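Local coordinates for hypothetical protein (Lactobacillus plantarum, PDB 2IAY) that is of unknown function but probably plays a part in amino-acid metabolism, at residues 6-11 against 68-73; 25-30 against 106-111. All blocks are in the same frame, centred on the assembly; numbering follows the deposited sequence.

Contact 1: 6-11 against 68-73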
ATOM      1  N   THR A   6      -8.834   3.972   9.030  1.00  8.42           N
ATOM      2  CA  THR A   6      -9.388   2.686   8.642  0.50  9.85           C
ATOM      3  C   THR A   6      -9.597   2.607   7.128  1.00  9.23           C
ATOM      4  O   THR A   6      -9.682   1.522   6.595  1.00  9.72           O
ATOM      5  CB  THR A   6     -10.653   2.406   9.380  0.50 11.44           C
ATOM      6  OG1 THR A   6     -11.514   3.518   9.188  0.50 16.22           O
ATOM      7  CG2 THR A   6     -10.361   2.225  10.870  0.50 11.44           C
ATOM      8  N   THR A   7      -9.627   3.746   6.450  1.00  9.68           N
ATOM      9  CA  THR A   7      -9.683   3.818   5.010  1.00  9.64           C
ATOM     10  C   THR A   7      -8.586   4.745   4.476  1.00  9.30           C
ATOM     11  O   THR A   7      -8.211   5.711   5.126  1.00 10.02           O
ATOM     12  CB  THR A   7     -11.016   4.368   4.543  1.00 12.48           C
ATOM     13  OG1 THR A   7     -11.138   5.767   4.887  1.00 17.24           O
ATOM     14  CG2 THR A   7     -12.118   3.523   5.107  1.00 12.53           C
ATOM     15  N   VAL A   8      -8.112   4.446   3.262  1.00  8.68           N
ATOM     16  CA  VAL A   8      -7.153   5.268   2.544  1.00  9.72           C
ATOM     17  C   VAL A   8      -7.564   5.333   1.097  1.00  9.87           C
ATOM     18  O   VAL A   8      -7.927   4.331   0.503  1.00 10.54           O
ATOM     19  CB  VAL A   8      -5.689   4.705   2.623  1.00  9.76           C
ATOM     20  CG1 VAL A   8      -4.772   5.476   1.692  1.00 12.47           C
ATOM     21  CG2 VAL A   8      -5.206   4.689   4.109  1.00 11.90           C
ATOM     22  N   LYS A   9      -7.491   6.530   0.537  1.00 10.19           N
ATOM     23  CA  LYS A   9      -7.655   6.726  -0.881  1.00 10.79           C
ATOM     24  C   LYS A   9      -6.344   7.257  -1.414  1.00 12.63           C
ATOM     25  O   LYS A   9      -5.922   8.339  -1.018  1.00 16.26           O
ATOM     26  CB  LYS A   9      -8.775   7.727  -1.178  1.00 13.68           C
ATOM     27  CG  LYS A   9      -8.968   7.946  -2.649  1.00 16.21           C
ATOM     28  CD  LYS A   9     -10.055   8.955  -2.911  1.00 21.93           C
ATOM     29  CE  LYS A   9     -11.384   8.318  -2.633  1.00 31.66           C
ATOM     30  N   LEU A  10      -5.675   6.500  -2.278  1.00 10.11           N
ATOM     31  CA  LEU A  10      -4.444   6.933  -2.891  1.00  9.85           C
ATOM     32  C   LEU A  10      -4.646   8.175  -3.724  1.00 10.80           C
ATOM     33  O   LEU A  10      -5.730   8.407  -4.268  1.00 11.91           O
ATOM     34  CB  LEU A  10      -3.827   5.824  -3.760  1.00  9.56           C
ATOM     35  CG  LEU A  10      -3.459   4.537  -3.010  1.00 10.07           C
ATOM     36  CD1 LEU A  10      -3.145   3.471  -4.050  1.00 10.72           C
ATOM     37  CD2 LEU A  10      -2.273   4.775  -2.073  1.00 12.47           C
ATOM     38  N   ASP A  11      -3.585   8.994  -3.805  1.00 10.76           N
ATOM     39  CA  ASP A  11      -3.691  10.216  -4.557  1.00 11.03           C
ATOM     40  C   ASP A  11      -4.162   9.908  -5.970  1.00 12.01           C
ATOM     41  O   ASP A  11      -3.583   9.086  -6.703  1.00 12.57           O
ATOM     42  CB  ASP A  11      -2.317  10.933  -4.616  1.00 12.69           C
ATOM     43  CG  ASP A  11      -1.898  11.551  -3.329  1.00 15.53           C
ATOM     44  OD1 ASP A  11      -2.682  11.644  -2.373  1.00 23.84           O
ATOM     45  OD2 ASP A  11      -0.778  12.096  -3.292  1.00 16.42           O
ATOM     46  N   THR A  68      -5.411  -2.068  14.017  1.00  7.12           N
ATOM     47  CA  THR A  68      -6.693  -1.390  13.887  1.00  6.84           C
ATOM     48  C   THR A  68      -6.637  -0.161  12.964  1.00  7.07           C
ATOM     49  O   THR A  68      -7.683   0.420  12.718  1.00  9.79           O
ATOM     50  CB  THR A  68      -7.185  -0.913  15.247  1.00  9.43           C
ATOM     51  OG1 THR A  68      -6.158  -0.091  15.797  1.00 11.77           O
ATOM     52  CG2 THR A  68      -7.535  -2.071  16.155  1.00 12.49           C
ATOM     53  N   GLY A  69      -5.470   0.193  12.444  1.00  6.50           N
ATOM     54  CA  GLY A  69      -5.395   1.309  11.513  1.00  8.00           C
ATOM     55  C   GLY A  69      -4.213   1.156  10.592  1.00  6.98           C
ATOM     56  O   GLY A  69      -3.316   0.372  10.881  1.00  7.23           O
ATOM     57  N   PHE A  70      -4.234   1.868   9.458  1.00  6.68           N
ATOM     58  CA  PHE A  70      -3.165   1.753   8.485  1.00  6.91           C
ATOM     59  C   PHE A  70      -2.901   3.087   7.816  1.00  6.21           C
ATOM     60  O   PHE A  70      -3.647   4.056   7.959  1.00  7.69           O
ATOM     61  CB  PHE A  70      -3.383   0.625   7.455  1.00  6.71           C
ATOM     62  CG  PHE A  70      -4.299   0.926   6.280  1.00  6.42           C
ATOM     63  CD1 PHE A  70      -5.649   1.237   6.435  1.00  8.53           C
ATOM     64  CD2 PHE A  70      -3.843   0.742   4.982  1.00  7.15           C
ATOM     65  CE1 PHE A  70      -6.463   1.421   5.337  1.00  8.20           C
ATOM     66  CE2 PHE A  70      -4.665   0.926   3.897  1.00  7.28           C
ATOM     67  CZ  PHE A  70      -5.983   1.255   4.072  1.00  7.83           C
ATOM     68  N   LYS A  71      -1.800   3.097   7.084  1.00  7.34           N
ATOM     69  CA  LYS A  71      -1.374   4.145   6.209  1.00  7.04           C
ATOM     70  C   LYS A  71      -0.947   3.511   4.898  1.00  6.39           C
ATOM     71  O   LYS A  71      -0.361   2.438   4.889  1.00  7.51           O
ATOM     72  CB  LYS A  71      -0.168   4.909   6.777  1.00  8.40           C
ATOM     73  CG  LYS A  71      -0.416   5.544   8.095  1.00  9.08           C
ATOM     74  CD  LYS A  71       0.878   5.955   8.775  1.00  9.76           C
ATOM     75  CE  LYS A  71       0.635   6.662  10.091  1.00 11.00           C
ATOM     76  NZ  LYS A  71       1.897   7.208  10.711  1.00 12.33           N
HETATM   77  N   MSE A  72      -1.225   4.178   3.774  1.00  6.18           N
HETATM   78  CA  MSE A  72      -0.802   3.672   2.489  1.00  6.99           C
HETATM   79  C   MSE A  72      -0.614   4.839   1.548  1.00  7.91           C
HETATM   80  O   MSE A  72      -1.439   5.748   1.510  1.00  9.91           O
HETATM   81  CB  MSE A  72      -1.796   2.674   1.943  1.00  8.48           C
HETATM   82  CG  MSE A  72      -1.351   2.017   0.642  1.00  7.19           C
HETATM   83 SE   MSE A  72      -2.592   0.608   0.081  0.75 13.74          SE
HETATM   84  CE  MSE A  72      -4.077   1.739  -0.285  1.00 12.12           C
ATOM     85  N   THR A  73       0.481   4.838   0.820  1.00  7.45           N
ATOM     86  CA  THR A  73       0.850   5.947  -0.060  0.50  8.90           C
ATOM     87  C   THR A  73       1.561   5.460  -1.315  1.00  7.87           C
ATOM     88  O   THR A  73       2.168   4.415  -1.323  1.00  8.71           O
ATOM     89  CB  THR A  73       1.789   6.948   0.667  0.50 10.15           C
ATOM     90  OG1 THR A  73       2.925   6.261   1.198  0.50 12.06           O
ATOM     91  CG2 THR A  73       1.057   7.684   1.819  0.50 11.90           C
TER
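From Thr6 to Leu10 the chain runs almost parallel to 68-73, the two end-to-end directions lying 8° apart, but Val8 and Met72 keep their CA atoms 6.5 Å from each other, and between the two segments the contact is made largely by side chains, without backbone hydrogen bonds. Val8 does most of the work, one methyl for each partner. Its CG2 sits over one face of the Phe70 ring, offset toward the rim, in a CH-pi contact 3.8 Å from the centroid and 21° off the ring normal. The other methyl, CG1, stands anti to the backbone N and reaches the backbone of Met72, 3.3 Å from its O. At the rim of the same ring, Phe70 CE1 lies 3.5 Å from Thr6 O, which is near the ring plane. An alanine at Phe70 would probably leave Val8 CG2 without the ring it rests on and open a gap between strand 7-8 and strand 70-76. Farther along, Leu10 and Met72, a selenomethionine, cross at about a right angle: the Met72 chain bends at chi3 (67°) and brings its CE to 4.0 Å from Leu10 CG. The contact joins the two antiparallel sheets of the fold. Strand 7-8 pairs with 17-19 and strand 70-76 with 57-63, while Thr5, just before the first segment, bonds to the backbone of Phe70. Phe70 also packs on Leu19 and Met61, and helix 92-107 adds Leu98 against Leu10 and Leu102 against Met72.

Contact 2: 25-30 against 106-111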
ATOM      1  N   LYS A  25      -2.097 -10.785  12.157  1.00  7.76           N
ATOM      2  CA  LYS A  25      -0.630 -10.707  12.210  1.00  7.69           C
ATOM      3  C   LYS A  25       0.009 -11.709  11.265  1.00  6.91           C
ATOM      4  O   LYS A  25       0.876 -11.347  10.458  1.00  6.93           O
ATOM      5  CB  LYS A  25      -0.174 -11.002  13.674  1.00  6.98           C
ATOM      6  CG  LYS A  25       1.316 -11.192  13.850  1.00  7.41           C
ATOM      7  CD  LYS A  25       1.690 -11.746  15.223  1.00  8.28           C
ATOM      8  CE  LYS A  25       3.190 -11.880  15.328  1.00  8.09           C
ATOM      9  NZ  LYS A  25       3.576 -12.329  16.670  1.00  9.98           N
ATOM     10  N   TYR A  26      -0.379 -12.977  11.361  1.00  6.83           N
ATOM     11  CA  TYR A  26       0.329 -13.994  10.599  1.00  7.68           C
ATOM     12  C   TYR A  26       0.025 -13.856   9.115  1.00  8.33           C
ATOM     13  O   TYR A  26       0.845 -14.229   8.295  1.00  8.54           O
ATOM     14  CB  TYR A  26       0.014 -15.427  11.090  1.00  8.93           C
ATOM     15  CG  TYR A  26       0.480 -15.699  12.513  1.00 12.00           C
ATOM     16  CD1 TYR A  26       1.696 -15.269  12.990  1.00 13.59           C
ATOM     17  CD2 TYR A  26      -0.349 -16.415  13.374  1.00 14.97           C
ATOM     18  CE1 TYR A  26       2.065 -15.536  14.346  1.00 15.01           C
ATOM     19  CE2 TYR A  26      -0.006 -16.712  14.621  1.00 18.09           C
ATOM     20  CZ  TYR A  26       1.170 -16.272  15.108  1.00 17.60           C
ATOM     21  OH  TYR A  26       1.421 -16.618  16.421  1.00 22.57           O
ATOM     22  N   THR A  27      -1.168 -13.378   8.770  1.00  7.23           N
ATOM     23  CA  THR A  27      -1.496 -13.138   7.380  1.00  7.88           C
ATOM     24  C   THR A  27      -0.675 -11.973   6.812  1.00  7.78           C
ATOM     25  O   THR A  27      -0.134 -12.054   5.692  1.00  8.32           O
ATOM     26  CB  THR A  27      -2.981 -12.929   7.195  1.00  8.63           C
ATOM     27  OG1 THR A  27      -3.638 -14.057   7.747  1.00  9.67           O
ATOM     28  CG2 THR A  27      -3.355 -12.804   5.691  1.00 11.60           C
ATOM     29  N   LEU A  28      -0.545 -10.894   7.582  1.00  7.91           N
ATOM     30  CA  LEU A  28       0.332  -9.787   7.167  1.00  7.68           C
ATOM     31  C   LEU A  28       1.728 -10.318   6.857  1.00  7.58           C
ATOM     32  O   LEU A  28       2.341 -10.000   5.831  1.00  7.99           O
ATOM     33  CB  LEU A  28       0.386  -8.669   8.209  1.00  8.07           C
ATOM     34  CG  LEU A  28      -0.894  -7.848   8.342  1.00  7.49           C
ATOM     35  CD1 LEU A  28      -0.781  -6.993   9.571  1.00 10.73           C
ATOM     36  CD2 LEU A  28      -1.160  -6.973   7.116  1.00  8.84           C
HETATM   37  N   MSE A  29       2.271 -11.130   7.762  1.00  8.14           N
HETATM   38  CA  MSE A  29       3.613 -11.694   7.603  0.67  7.16           C
HETATM   39  C   MSE A  29       3.671 -12.549   6.363  1.00  7.82           C
HETATM   40  O   MSE A  29       4.612 -12.512   5.594  1.00  9.34           O
HETATM   41  CB  MSE A  29       3.984 -12.552   8.833  0.67  7.71           C
HETATM   42  CG  MSE A  29       4.184 -11.678  10.048  0.67  7.52           C
HETATM   43 SE   MSE A  29       4.602 -12.715  11.628  0.50 14.67          SE
HETATM   44  CE  MSE A  29       5.336 -11.209  12.671  0.67 17.29           C
ATOM     45  N   ASP A  30       2.647 -13.360   6.167  1.00  8.64           N
ATOM     46  CA  ASP A  30       2.578 -14.252   5.009  1.00  8.86           C
ATOM     47  C   ASP A  30       2.566 -13.493   3.681  1.00  9.86           C
ATOM     48  O   ASP A  30       3.050 -14.001   2.679  1.00 13.08           O
ATOM     49  CB  ASP A  30       1.343 -15.166   5.109  1.00  9.69           C
ATOM     50  CG  ASP A  30       1.368 -16.302   4.099  1.00 10.84           C
ATOM     51  OD1 ASP A  30       2.402 -17.016   4.085  1.00 11.74           O
ATOM     52  OD2 ASP A  30       0.353 -16.498   3.357  1.00 12.16           O
ATOM     53  N   ILE A 106      -6.587  -8.111  -0.957  1.00  7.84           N
ATOM     54  CA  ILE A 106      -8.057  -8.295  -0.954  1.00  7.55           C
ATOM     55  C   ILE A 106      -8.402  -9.781  -0.784  1.00  8.89           C
ATOM     56  O   ILE A 106      -9.244 -10.151   0.017  1.00 10.52           O
ATOM     57  CB  ILE A 106      -8.672  -7.738  -2.226  1.00  8.21           C
ATOM     58  CG1 ILE A 106      -8.544  -6.219  -2.202  1.00 10.01           C
ATOM     59  CG2 ILE A 106     -10.151  -8.150  -2.290  1.00 10.83           C
ATOM     60  CD1 ILE A 106      -8.941  -5.538  -3.487  1.00 12.17           C
ATOM     61  N   GLU A 107      -7.697 -10.644  -1.482  1.00  8.28           N
ATOM     62  CA  GLU A 107      -7.961 -12.092  -1.406  1.00  9.73           C
ATOM     63  C   GLU A 107      -7.600 -12.755  -0.083  1.00  9.47           C
ATOM     64  O   GLU A 107      -8.131 -13.811   0.252  1.00 12.66           O
ATOM     65  CB  GLU A 107      -7.220 -12.776  -2.544  1.00 11.66           C
ATOM     66  CG  GLU A 107      -7.856 -12.435  -3.918  1.00 14.44           C
ATOM     67  CD  GLU A 107      -9.392 -12.528  -3.962  1.00 20.40           C
ATOM     68  OE1 GLU A 107      -9.937 -13.591  -3.603  1.00 24.22           O
ATOM     69  OE2 GLU A 107     -10.058 -11.520  -4.340  1.00 21.22           O
ATOM     70  N   ARG A 108      -6.755 -12.094   0.693  1.00  8.53           N
ATOM     71  CA  ARG A 108      -6.263 -12.646   1.955  0.50  8.67           C
ATOM     72  C   ARG A 108      -6.739 -11.862   3.183  1.00  7.30           C
ATOM     73  O   ARG A 108      -6.168 -11.958   4.242  1.00  9.31           O
ATOM     74  CB  ARG A 108      -4.748 -12.813   1.908  0.50  8.97           C
ATOM     75  CG  ARG A 108      -4.262 -13.628   0.708  0.50 10.71           C
ATOM     76  CD  ARG A 108      -4.470 -15.121   0.872  0.50 12.23           C
ATOM     77  NE  ARG A 108      -3.524 -15.643   1.847  0.50  9.24           N
ATOM     78  CZ  ARG A 108      -3.816 -16.029   3.091  0.50  9.32           C
ATOM     79  NH1 ARG A 108      -5.075 -16.085   3.562  0.50 11.33           N
ATOM     80  NH2 ARG A 108      -2.828 -16.407   3.869  0.50 10.35           N
ATOM     81  N   ASP A 109      -7.834 -11.102   3.047  1.00  8.42           N
ATOM     82  CA  ASP A 109      -8.466 -10.460   4.210  1.00  9.03           C
ATOM     83  C   ASP A 109      -7.574  -9.445   4.897  1.00  8.57           C
ATOM     84  O   ASP A 109      -7.568  -9.349   6.118  1.00  8.98           O
ATOM     85  CB  ASP A 109      -9.034 -11.497   5.211  1.00 10.14           C
ATOM     86  CG  ASP A 109      -9.866 -10.896   6.345  1.00 10.83           C
ATOM     87  OD1 ASP A 109     -10.653  -9.976   6.094  1.00 10.99           O
ATOM     88  OD2 ASP A 109      -9.759 -11.355   7.512  1.00 12.78           O
ATOM     89  N   ILE A 110      -6.858  -8.655   4.093  1.00  7.73           N
ATOM     90  CA  ILE A 110      -6.099  -7.523   4.603  1.00  7.19           C
ATOM     91  C   ILE A 110      -6.805  -6.214   4.298  1.00  7.54           C
ATOM     92  O   ILE A 110      -6.952  -5.372   5.200  1.00  7.95           O
ATOM     93  CB  ILE A 110      -4.628  -7.537   4.108  1.00  8.80           C
ATOM     94  CG1 ILE A 110      -3.900  -8.815   4.641  1.00 10.16           C
ATOM     95  CG2 ILE A 110      -3.910  -6.245   4.493  1.00  8.46           C
ATOM     96  CD1 ILE A 110      -2.582  -9.114   3.971  1.00 12.29           C
ATOM     97  N   LEU A 111      -7.224  -6.047   3.044  1.00  7.19           N
ATOM     98  CA  LEU A 111      -7.947  -4.849   2.586  1.00  7.59           C
ATOM     99  C   LEU A 111      -9.251  -5.260   1.922  1.00  7.89           C
ATOM    100  O   LEU A 111      -9.333  -6.354   1.352  1.00  8.75           O
ATOM    101  CB  LEU A 111      -7.126  -4.065   1.552  1.00  8.07           C
ATOM    102  CG  LEU A 111      -5.789  -3.495   2.020  1.00  7.31           C
ATOM    103  CD1 LEU A 111      -5.091  -2.797   0.834  1.00  8.61           C
ATOM    104  CD2 LEU A 111      -5.982  -2.525   3.204  1.00  9.45           C
TER
HETATM  105  O   HOH W   1      -3.776 -17.230   6.398  1.00 21.43           O
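Thr27 and Leu28, on the short helix 25-30, pack against the turn that follows helix 92-107, where Arg108 is the first residue to leave helical backbone angles and the chain heads into strand 111-113 of the three-stranded antiparallel sheet. The tight part is apolar. Leu28 CD2 lies 3.9 Å from Ile110 CG2, and the same methyl also approaches CG1 and CD1 of that isoleucine, so a single leucine branch meets most of its side chain. Both residues are buried: Leu28 also packs on Phe41 and Val63, Ile110 on Met61 and Phe105. Thr27 marks the boundary. Its CG2, anti to the backbone N, comes within 3.3 Å of Arg108 O and lies over one face of the guanidinium, offset toward the rim.

Toward solvent the contact becomes polar and more open. Arg108 is modelled in two conformers; in the one described here it bends at chi2 and chi3, and its exposed end makes a salt bridge with Asp30 that the other may not keep. A water accepts a second bond from Arg108 NH2 at 2.8 Å and is weakly bonded to Thr27 OG1. The carboxylate and guanidinium planes are 67° apart, and the bridge is a single N-H to one oxygen. Arg108 NH2 approaches Asp30 OD2 on its anti side at 3.2 Å, 29° out of the carboxylate plane, while OD2 lies in the guanidinium plane and the N-H...O angle is 164°.

Contacts 1 and 2 have their centres 15 Å apart and alternate along the chain: 6-11, then 25-30, then 68-73, then 106-111. Contact 1 brings an edge strand of the three-stranded sheet to an edge strand of the four-stranded one; contact 2 sets the short helix against the turn leading from the long helix 92-107 back to the other edge of the three-stranded sheet. They meet at Leu111, whose CD2 lies 3.8 Å from Phe70 CE2. Strand 70-76 and helix 92-107 are consecutive elements, and the crossed order probably ties segments near both ends of this small chain to the same core.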